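Local coordinates for protein putative metal-dependent phosphoesterase (Bifidobacterium adolescentis, PDB 3O0F) that hydrolyses phosphoesters at a site of two iron ions and one zinc ion that also binds adenosine monophosphate, and may act as a 5'-3' exonuclease, at residues 45-56 with 68-77; 125-136 with 148-159. All coordinates share one frame; numbering follows the deposited sequence. Where two conformers were deposited one is given.

Contact 1 (45-56 with 68-77); sequences VAIADHDTTAGW and LPLLLGTEIT. With ZN (zinc ion), chain C; FE (Fe (III) ion), chain D; FE (Fe (III) ion), chain E.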
# COMPACT_ATOMS: atom_id res chain seq x y z
N VAL A 45 14.63 -1.72 2.00
CA VAL A 45 13.21 -1.98 2.10
C VAL A 45 12.49 -0.65 2.21
O VAL A 45 13.10 0.35 2.51
CB VAL A 45 13.01 -2.93 3.35
CG1 VAL A 45 13.11 -2.16 4.68
CG2 VAL A 45 11.77 -3.78 3.24
N ALA A 46 11.19 -0.65 1.97
CA ALA A 46 10.35 0.45 2.32
C ALA A 46 9.20 -0.00 3.16
O ALA A 46 8.58 -1.06 2.91
CB ALA A 46 9.81 1.16 1.04
N ILE A 47 8.82 0.85 4.08
CA ILE A 47 7.53 0.73 4.72
C ILE A 47 6.49 1.53 3.86
O ILE A 47 6.79 2.59 3.36
CB ILE A 47 7.59 1.19 6.13
CG1 ILE A 47 6.27 0.87 6.86
CG2 ILE A 47 8.04 2.68 6.21
CD1 ILE A 47 6.38 0.93 8.48
N ALA A 48 5.30 0.97 3.67
CA ALA A 48 4.29 1.59 2.77
C ALA A 48 2.90 1.32 3.28
O ALA A 48 2.01 0.93 2.51
CB ALA A 48 4.43 1.06 1.33
N ASP A 49 2.68 1.49 4.58
CA ASP A 49 1.35 1.27 5.11
C ASP A 49 0.25 2.17 4.50
O ASP A 49 0.53 3.27 4.03
CB ASP A 49 1.35 1.42 6.63
CG ASP A 49 2.06 0.26 7.32
OD1 ASP A 49 1.62 -0.90 7.09
OD2 ASP A 49 3.03 0.52 8.07
N HIS A 50 -0.99 1.69 4.55
CA HIS A 50 -2.15 2.38 3.99
C HIS A 50 -2.44 3.68 4.74
O HIS A 50 -2.59 3.65 5.96
CB HIS A 50 -3.38 1.48 4.10
CG HIS A 50 -3.28 0.24 3.29
ND1 HIS A 50 -3.55 0.22 1.94
CD2 HIS A 50 -2.95 -1.03 3.64
CE1 HIS A 50 -3.36 -1.00 1.48
NE2 HIS A 50 -3.02 -1.78 2.49
N ASP A 51 -2.47 4.80 4.02
CA ASP A 51 -3.00 6.10 4.51
C ASP A 51 -2.41 6.60 5.86
O ASP A 51 -3.13 7.12 6.70
CB ASP A 51 -4.52 6.01 4.55
CG ASP A 51 -5.10 5.55 3.24
OD1 ASP A 51 -4.82 6.22 2.22
OD2 ASP A 51 -5.81 4.51 3.19
N THR A 52 -1.11 6.40 6.05
CA THR A 52 -0.46 6.71 7.31
C THR A 52 1.07 6.79 7.19
O THR A 52 1.68 6.17 6.30
CB THR A 52 -0.80 5.63 8.40
OG1 THR A 52 -0.38 6.09 9.70
CG2 THR A 52 -0.12 4.26 8.06
N THR A 53 1.66 7.52 8.14
CA THR A 53 3.11 7.47 8.42
C THR A 53 3.39 6.98 9.83
O THR A 53 4.48 7.18 10.37
CB THR A 53 3.73 8.88 8.28
OG1 THR A 53 3.09 9.76 9.23
CG2 THR A 53 3.51 9.40 6.88
N ALA A 54 2.41 6.31 10.46
CA ALA A 54 2.52 6.02 11.91
C ALA A 54 3.69 5.09 12.28
O ALA A 54 4.24 5.17 13.38
CB ALA A 54 1.16 5.47 12.46
N GLY A 55 4.08 4.20 11.36
CA GLY A 55 5.23 3.33 11.57
C GLY A 55 6.59 3.86 11.14
O GLY A 55 7.58 3.16 11.22
N TRP A 56 6.65 5.10 10.65
CA TRP A 56 7.91 5.68 10.20
C TRP A 56 9.02 5.76 11.26
O TRP A 56 10.13 5.33 11.01
CB TRP A 56 7.66 7.07 9.59
CG TRP A 56 7.10 7.05 8.21
CD1 TRP A 56 6.37 6.04 7.61
CD2 TRP A 56 7.19 8.10 7.25
NE1 TRP A 56 6.09 6.37 6.33
CE2 TRP A 56 6.56 7.65 6.08
CE3 TRP A 56 7.77 9.37 7.25
CZ2 TRP A 56 6.47 8.44 4.94
CZ3 TRP A 56 7.72 10.13 6.11
CH2 TRP A 56 7.07 9.67 4.97
N LEU A 68 20.14 -1.49 7.71
CA LEU A 68 19.58 -1.72 6.40
C LEU A 68 18.93 -0.43 5.97
O LEU A 68 18.04 0.07 6.67
CB LEU A 68 18.55 -2.84 6.40
CG LEU A 68 17.95 -3.17 5.03
CD1 LEU A 68 18.92 -3.99 4.21
CD2 LEU A 68 16.65 -3.90 5.26
N PRO A 69 19.34 0.08 4.82
CA PRO A 69 18.75 1.26 4.20
C PRO A 69 17.24 1.12 4.09
O PRO A 69 16.73 0.06 3.72
CB PRO A 69 19.36 1.27 2.80
CG PRO A 69 20.62 0.50 2.92
CD PRO A 69 20.39 -0.51 3.97
N LEU A 70 16.55 2.23 4.31
CA LEU A 70 15.09 2.29 4.38
C LEU A 70 14.52 3.42 3.54
O LEU A 70 15.01 4.54 3.61
CB LEU A 70 14.71 2.53 5.81
CG LEU A 70 13.24 2.72 6.13
CD1 LEU A 70 12.57 1.36 5.97
CD2 LEU A 70 13.09 3.24 7.54
N LEU A 71 13.46 3.15 2.78
CA LEU A 71 12.65 4.21 2.15
C LEU A 71 11.38 4.40 2.97
O LEU A 71 10.74 3.42 3.42
CB LEU A 71 12.37 3.81 0.68
CG LEU A 71 12.34 4.68 -0.55
CD1 LEU A 71 13.63 5.46 -0.71
CD2 LEU A 71 12.04 3.78 -1.80
N LEU A 72 11.01 5.65 3.22
CA LEU A 72 9.82 5.97 3.97
C LEU A 72 8.66 6.21 3.00
O LEU A 72 8.75 7.06 2.12
CB LEU A 72 10.01 7.17 4.90
CG LEU A 72 10.97 6.88 6.10
CD1 LEU A 72 11.35 8.12 6.89
CD2 LEU A 72 10.42 5.76 7.02
N GLY A 73 7.59 5.42 3.14
CA GLY A 73 6.51 5.46 2.18
C GLY A 73 5.13 5.24 2.76
O GLY A 73 4.95 4.95 3.94
N THR A 74 4.14 5.39 1.91
CA THR A 74 2.73 5.25 2.31
C THR A 74 1.97 4.77 1.08
O THR A 74 2.25 5.22 -0.02
CB THR A 74 2.13 6.59 2.73
OG1 THR A 74 2.77 7.08 3.90
CG2 THR A 74 0.61 6.46 2.98
N GLU A 75 1.01 3.87 1.25
CA GLU A 75 0.15 3.50 0.12
C GLU A 75 -1.17 4.25 0.31
O GLU A 75 -1.89 4.08 1.29
CB GLU A 75 -0.09 1.98 0.05
CG GLU A 75 -0.97 1.64 -1.10
CD GLU A 75 -1.03 0.15 -1.45
OE1 GLU A 75 -0.57 -0.63 -0.67
OE2 GLU A 75 -1.47 -0.20 -2.57
N ILE A 76 -1.46 5.13 -0.63
CA ILE A 76 -2.58 6.03 -0.49
C ILE A 76 -3.75 5.48 -1.29
O ILE A 76 -3.64 5.22 -2.51
CB ILE A 76 -2.25 7.45 -1.01
CG1 ILE A 76 -0.98 7.96 -0.31
CG2 ILE A 76 -3.45 8.42 -0.78
CD1 ILE A 76 -0.48 9.31 -0.82
N THR A 77 -4.89 5.36 -0.60
CA THR A 77 -6.13 4.92 -1.22
C THR A 77 -6.73 6.05 -2.07
O THR A 77 -6.88 7.17 -1.58
CB THR A 77 -7.16 4.54 -0.09
OG1 THR A 77 -6.52 3.73 0.90
CG2 THR A 77 -8.39 3.78 -0.62
ZN ZN C . -2.51 -3.84 2.54
FE FE D . -2.61 -1.95 -3.05
FE FE E . -0.01 -2.70 -0.90
O HOH W 1 -4.16 2.29 0.49
O HOH W 2 -6.37 8.30 1.01
O HOH W 3 3.50 4.12 6.06
O HOH W 4 -0.93 -3.00 -2.74
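In the beta-alpha-beta unit of strand 44-47, helix 56-66 and strand 70-80, the parallel strands pair from Val-45 with Leu-70 to Ile-47 with Leu-72; His-50 follows the first strand and Glu-75 lies within the second, and both reach metals, as in PHP-family barrels. Leu-71 N donates to Val-45 O at 2.8 Å, and Ala-46 CB meets Leu-71 CB at 3.7 Å, a small residue suiting so close a pair. Farther along, Glu-75 N donates to Asp-49 O and Asp-51 N to Glu-75 O, keeping His-50 beside Glu-75, ring and carboxylate 15° apart. His-50 NE2 binds zinc at 2.1 Å, while its ND1 donates in the ring plane to a water held by Glu-75 O and Thr-77 OG1, which fixes the ring's rotation. With CG anti to the backbone N (chi1 180°) and the chain extended, Glu-75 reaches both irons: OE1 binds one at 2.2 Å, OE2 the other at 2.1 Å. Asp-51 grips Thr-77 twice, OD1 taking its backbone N at 2.9 Å and OD2 its hydroxyl; OD2 also pairs with Arg-110. Trp-56 lies between Leu-72 CB, 3.6 Å from its six-membered ring centroid, and Thr-53 CG2 on the opposite face, while NE1 donates to Gly-73 O at 3.0 Å. A leucine in place of Trp-56 would probably leave Gly-73 O without this donor and uncover Leu-72. The paired strands lie between strands 15-19 and 83-90; helix 30-39 covers Val-45 and Ile-47, and helix 97-124 meets Thr-74 and Ile-76.

Contact 2 (125-136 with 148-159); sequences FPITWDDVLAQV and HIADALVAAGVY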
# COMPACT_ATOMS: atom_id res chain seq x y z
N PHE A 125 -23.15 -13.19 11.18
CA PHE A 125 -21.93 -13.89 11.58
C PHE A 125 -21.60 -13.59 13.04
O PHE A 125 -21.94 -12.55 13.57
CB PHE A 125 -20.75 -13.46 10.71
CG PHE A 125 -20.85 -13.87 9.27
CD1 PHE A 125 -20.48 -15.15 8.88
CD2 PHE A 125 -21.27 -12.97 8.29
CE1 PHE A 125 -20.57 -15.54 7.53
CE2 PHE A 125 -21.36 -13.35 6.94
CZ PHE A 125 -21.01 -14.64 6.56
N PRO A 126 -20.87 -14.49 13.70
CA PRO A 126 -20.52 -14.23 15.10
C PRO A 126 -19.28 -13.33 15.20
O PRO A 126 -18.19 -13.82 15.52
CB PRO A 126 -20.23 -15.62 15.65
CG PRO A 126 -19.64 -16.35 14.46
CD PRO A 126 -20.32 -15.78 13.22
N ILE A 127 -19.48 -12.04 14.91
CA ILE A 127 -18.43 -11.01 15.01
C ILE A 127 -19.04 -9.79 15.68
O ILE A 127 -20.22 -9.50 15.50
CB ILE A 127 -17.91 -10.60 13.63
CG1 ILE A 127 -16.85 -11.60 13.15
CG2 ILE A 127 -17.28 -9.19 13.66
CD1 ILE A 127 -15.61 -11.60 13.98
N THR A 128 -18.23 -9.09 16.46
CA THR A 128 -18.64 -7.83 17.09
C THR A 128 -17.58 -6.81 16.73
O THR A 128 -16.49 -7.16 16.28
CB THR A 128 -18.74 -7.97 18.63
OG1 THR A 128 -17.45 -8.29 19.18
CG2 THR A 128 -19.76 -9.11 19.03
N TRP A 129 -17.89 -5.54 16.95
CA TRP A 129 -16.90 -4.51 16.76
C TRP A 129 -15.65 -4.82 17.58
O TRP A 129 -14.54 -4.69 17.07
CB TRP A 129 -17.47 -3.12 17.06
CG TRP A 129 -16.50 -2.01 16.75
CD1 TRP A 129 -16.04 -1.06 17.61
CD2 TRP A 129 -15.84 -1.77 15.50
NE1 TRP A 129 -15.15 -0.23 16.98
CE2 TRP A 129 -15.01 -0.64 15.68
CE3 TRP A 129 -15.89 -2.39 14.24
CZ2 TRP A 129 -14.23 -0.12 14.65
CZ3 TRP A 129 -15.11 -1.86 13.21
CH2 TRP A 129 -14.30 -0.73 13.42
N ASP A 130 -15.82 -5.29 18.82
CA ASP A 130 -14.66 -5.65 19.64
C ASP A 130 -13.79 -6.78 19.10
O ASP A 130 -12.59 -6.82 19.39
CB ASP A 130 -15.07 -6.03 21.06
CG ASP A 130 -15.49 -4.83 21.90
OD1 ASP A 130 -15.30 -3.68 21.46
OD2 ASP A 130 -16.02 -5.05 23.02
N ASP A 131 -14.37 -7.73 18.40
CA ASP A 131 -13.55 -8.78 17.81
C ASP A 131 -12.65 -8.15 16.73
O ASP A 131 -11.47 -8.50 16.59
CB ASP A 131 -14.42 -9.89 17.21
CG ASP A 131 -15.36 -10.52 18.24
OD1 ASP A 131 -15.03 -10.51 19.46
OD2 ASP A 131 -16.43 -11.03 17.83
N VAL A 132 -13.19 -7.18 16.01
CA VAL A 132 -12.39 -6.48 14.97
C VAL A 132 -11.33 -5.62 15.63
O VAL A 132 -10.15 -5.65 15.23
CB VAL A 132 -13.25 -5.63 14.03
CG1 VAL A 132 -12.36 -4.92 12.99
CG2 VAL A 132 -14.31 -6.51 13.36
N LEU A 133 -11.73 -4.85 16.63
CA LEU A 133 -10.79 -4.04 17.39
C LEU A 133 -9.66 -4.91 17.95
O LEU A 133 -8.53 -4.47 17.98
CB LEU A 133 -11.48 -3.26 18.51
CG LEU A 133 -12.29 -2.01 18.14
CD1 LEU A 133 -12.77 -1.31 19.42
CD2 LEU A 133 -11.49 -1.06 17.24
N ALA A 134 -9.95 -6.15 18.33
CA ALA A 134 -8.89 -7.08 18.75
C ALA A 134 -7.85 -7.39 17.67
O ALA A 134 -6.72 -7.79 18.01
CB ALA A 134 -9.50 -8.41 19.34
N GLN A 135 -8.19 -7.18 16.39
CA GLN A 135 -7.26 -7.49 15.28
C GLN A 135 -6.48 -6.25 14.80
O GLN A 135 -5.59 -6.37 13.94
CB GLN A 135 -8.02 -8.09 14.08
CG GLN A 135 -8.71 -9.42 14.34
CD GLN A 135 -7.77 -10.52 14.82
OE1 GLN A 135 -6.65 -10.63 14.35
NE2 GLN A 135 -8.22 -11.31 15.79
N VAL A 136 -6.84 -5.08 15.34
CA VAL A 136 -6.17 -3.81 15.06
C VAL A 136 -4.97 -3.62 16.02
O VAL A 136 -5.16 -3.17 17.16
CB VAL A 136 -7.19 -2.66 15.23
CG1 VAL A 136 -6.57 -1.33 15.02
CG2 VAL A 136 -8.36 -2.85 14.27
N HIS A 148 -8.93 -6.38 8.67
CA HIS A 148 -9.18 -6.55 10.07
C HIS A 148 -10.52 -7.23 10.34
O HIS A 148 -10.63 -8.00 11.27
CB HIS A 148 -9.09 -5.21 10.81
CG HIS A 148 -7.78 -4.52 10.59
ND1 HIS A 148 -7.60 -3.58 9.60
CD2 HIS A 148 -6.57 -4.70 11.16
CE1 HIS A 148 -6.33 -3.21 9.57
NE2 HIS A 148 -5.69 -3.86 10.53
N ILE A 149 -11.52 -6.95 9.51
CA ILE A 149 -12.76 -7.73 9.51
C ILE A 149 -12.47 -9.18 9.13
O ILE A 149 -12.91 -10.10 9.82
CB ILE A 149 -13.83 -7.19 8.52
CG1 ILE A 149 -14.15 -5.71 8.76
CG2 ILE A 149 -15.13 -8.03 8.65
CD1 ILE A 149 -15.28 -5.17 7.85
N ALA A 150 -11.76 -9.41 8.03
CA ALA A 150 -11.42 -10.78 7.62
C ALA A 150 -10.73 -11.51 8.75
O ALA A 150 -11.10 -12.63 9.09
CB ALA A 150 -10.56 -10.79 6.35
N ASP A 151 -9.72 -10.87 9.35
CA ASP A 151 -9.02 -11.45 10.50
C ASP A 151 -9.95 -11.82 11.66
O ASP A 151 -9.79 -12.87 12.27
CB ASP A 151 -7.92 -10.51 11.02
CG ASP A 151 -6.74 -10.35 10.02
OD1 ASP A 151 -6.62 -11.20 9.08
OD2 ASP A 151 -5.94 -9.37 10.19
N ALA A 152 -10.90 -10.94 11.98
CA ALA A 152 -11.83 -11.23 13.07
C ALA A 152 -12.68 -12.48 12.72
O ALA A 152 -12.98 -13.29 13.61
CB ALA A 152 -12.71 -10.04 13.39
N LEU A 153 -13.02 -12.64 11.44
CA LEU A 153 -13.84 -13.77 10.98
C LEU A 153 -13.04 -15.04 10.98
O LEU A 153 -13.60 -16.12 11.14
CB LEU A 153 -14.45 -13.54 9.57
CG LEU A 153 -15.58 -12.50 9.49
CD1 LEU A 153 -15.72 -11.96 8.07
CD2 LEU A 153 -16.90 -13.02 10.04
N VAL A 154 -11.72 -14.94 10.83
CA VAL A 154 -10.83 -16.11 10.98
C VAL A 154 -10.66 -16.43 12.47
O VAL A 154 -10.79 -17.59 12.85
CB VAL A 154 -9.46 -15.89 10.27
CG1 VAL A 154 -8.49 -17.05 10.60
CG2 VAL A 154 -9.67 -15.71 8.76
N ALA A 155 -10.43 -15.43 13.32
CA ALA A 155 -10.35 -15.67 14.79
C ALA A 155 -11.64 -16.28 15.38
O ALA A 155 -11.59 -16.98 16.40
CB ALA A 155 -10.01 -14.40 15.53
N ALA A 156 -12.78 -15.99 14.76
CA ALA A 156 -14.08 -16.50 15.19
C ALA A 156 -14.37 -17.88 14.59
O ALA A 156 -15.35 -18.52 14.96
CB ALA A 156 -15.19 -15.52 14.81
N GLY A 157 -13.53 -18.33 13.66
CA GLY A 157 -13.62 -19.67 13.11
C GLY A 157 -14.50 -19.78 11.88
O GLY A 157 -14.79 -20.89 11.44
N VAL A 158 -14.92 -18.66 11.30
CA VAL A 158 -15.84 -18.69 10.17
C VAL A 158 -15.13 -19.08 8.87
O VAL A 158 -15.74 -19.70 8.00
CB VAL A 158 -16.53 -17.33 9.96
CG1 VAL A 158 -17.46 -17.36 8.72
CG2 VAL A 158 -17.33 -16.94 11.19
N TYR A 159 -13.85 -18.67 8.74
CA TYR A 159 -13.01 -18.97 7.55
C TYR A 159 -11.63 -19.48 7.98
O TYR A 159 -11.21 -19.21 9.10
CB TYR A 159 -12.83 -17.71 6.68
CG TYR A 159 -14.10 -17.17 6.07
CD1 TYR A 159 -14.73 -17.83 5.00
CD2 TYR A 159 -14.67 -15.98 6.54
CE1 TYR A 159 -15.91 -17.31 4.42
CE2 TYR A 159 -15.84 -15.47 5.98
CZ TYR A 159 -16.45 -16.14 4.92
OH TYR A 159 -17.60 -15.64 4.39
O HOH W 5 -4.60 -8.26 12.14
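His-148 turns the edge of its ring to Gln-135 O, with CD2 3.4 Å away, while Val-132 CG1 rests against its CB. Both ring nitrogens are engaged elsewhere, ND1 with Gly-145 N and NE2 with Ser-24 O, so a histidine can sit buried here with its polar atoms satisfied. One turn on, Asp-151 presents CB to Gln-135, whose chain bends at chi2 (-58°) and folds along the helix; Gln-135 OE1 lies 3.6 Å from Asp-151 CB. Asp-151 OD1 forms a salt bridge with NE of Arg-162, a residue of the nucleotide pocket, and a water lies between OD2 and Gln-135 O. Ala-152 CB points toward the other segment, its methyl small enough to let Val-132 CG2 approach to 3.9 Å. Leu-153 CD2 meets Phe-125 CB at 3.9 Å and also lies against Ile-127, both side chains crossing Leu-153 at about right angles. Ala-155 CB meets Gln-135 NE2 at 3.6 Å, and Ala-156 CB touches Pro-126 O. Gly-157 then ends the helix in a Schellman motif, its positive phi (91°) being awkward for other residues. Val-158 splits its branches: CG1 lies 3.7 Å from Phe-125 CD1 and CG2 meets Pro-126 CD. Tyr-159 OH, hydrogen-bonded to Asp-168 and Ala-169, comes near Phe-125 CZ. The helices 129-133, begun by a Thr-128/Asp-131 capping box, and 148-155 cross at 105°; helix 97-124 packs against Ile-127, Val-132 and Ile-149, and helix 162-166 against Ala-150 and Tyr-159.

Overall arrangement
The two contacts follow one another along the chain, contact 1 closing before contact 2 opens, and both belong to the PHP domain. Their centres lie 25 Å apart and their nearest atoms about 7 Å, without touching. Contact 1 sits near the middle of the chain, in the mixed sheet, and supplies ligands to all three metals; contact 2, about 22 Å from the chain centre, is helical and more peripheral. Helix 97-124 lies against both. The nucleotide pocket lies between them: His-50 shares the zinc with Asp-25, whose side chain comes near His-148. Contact 1 thus contributes two ligand residues to the metal centre, whereas contact 2 lies beside the nucleotide pocket, linked to it by the salt bridge from Asp-151 to Arg-162, which binds AMP.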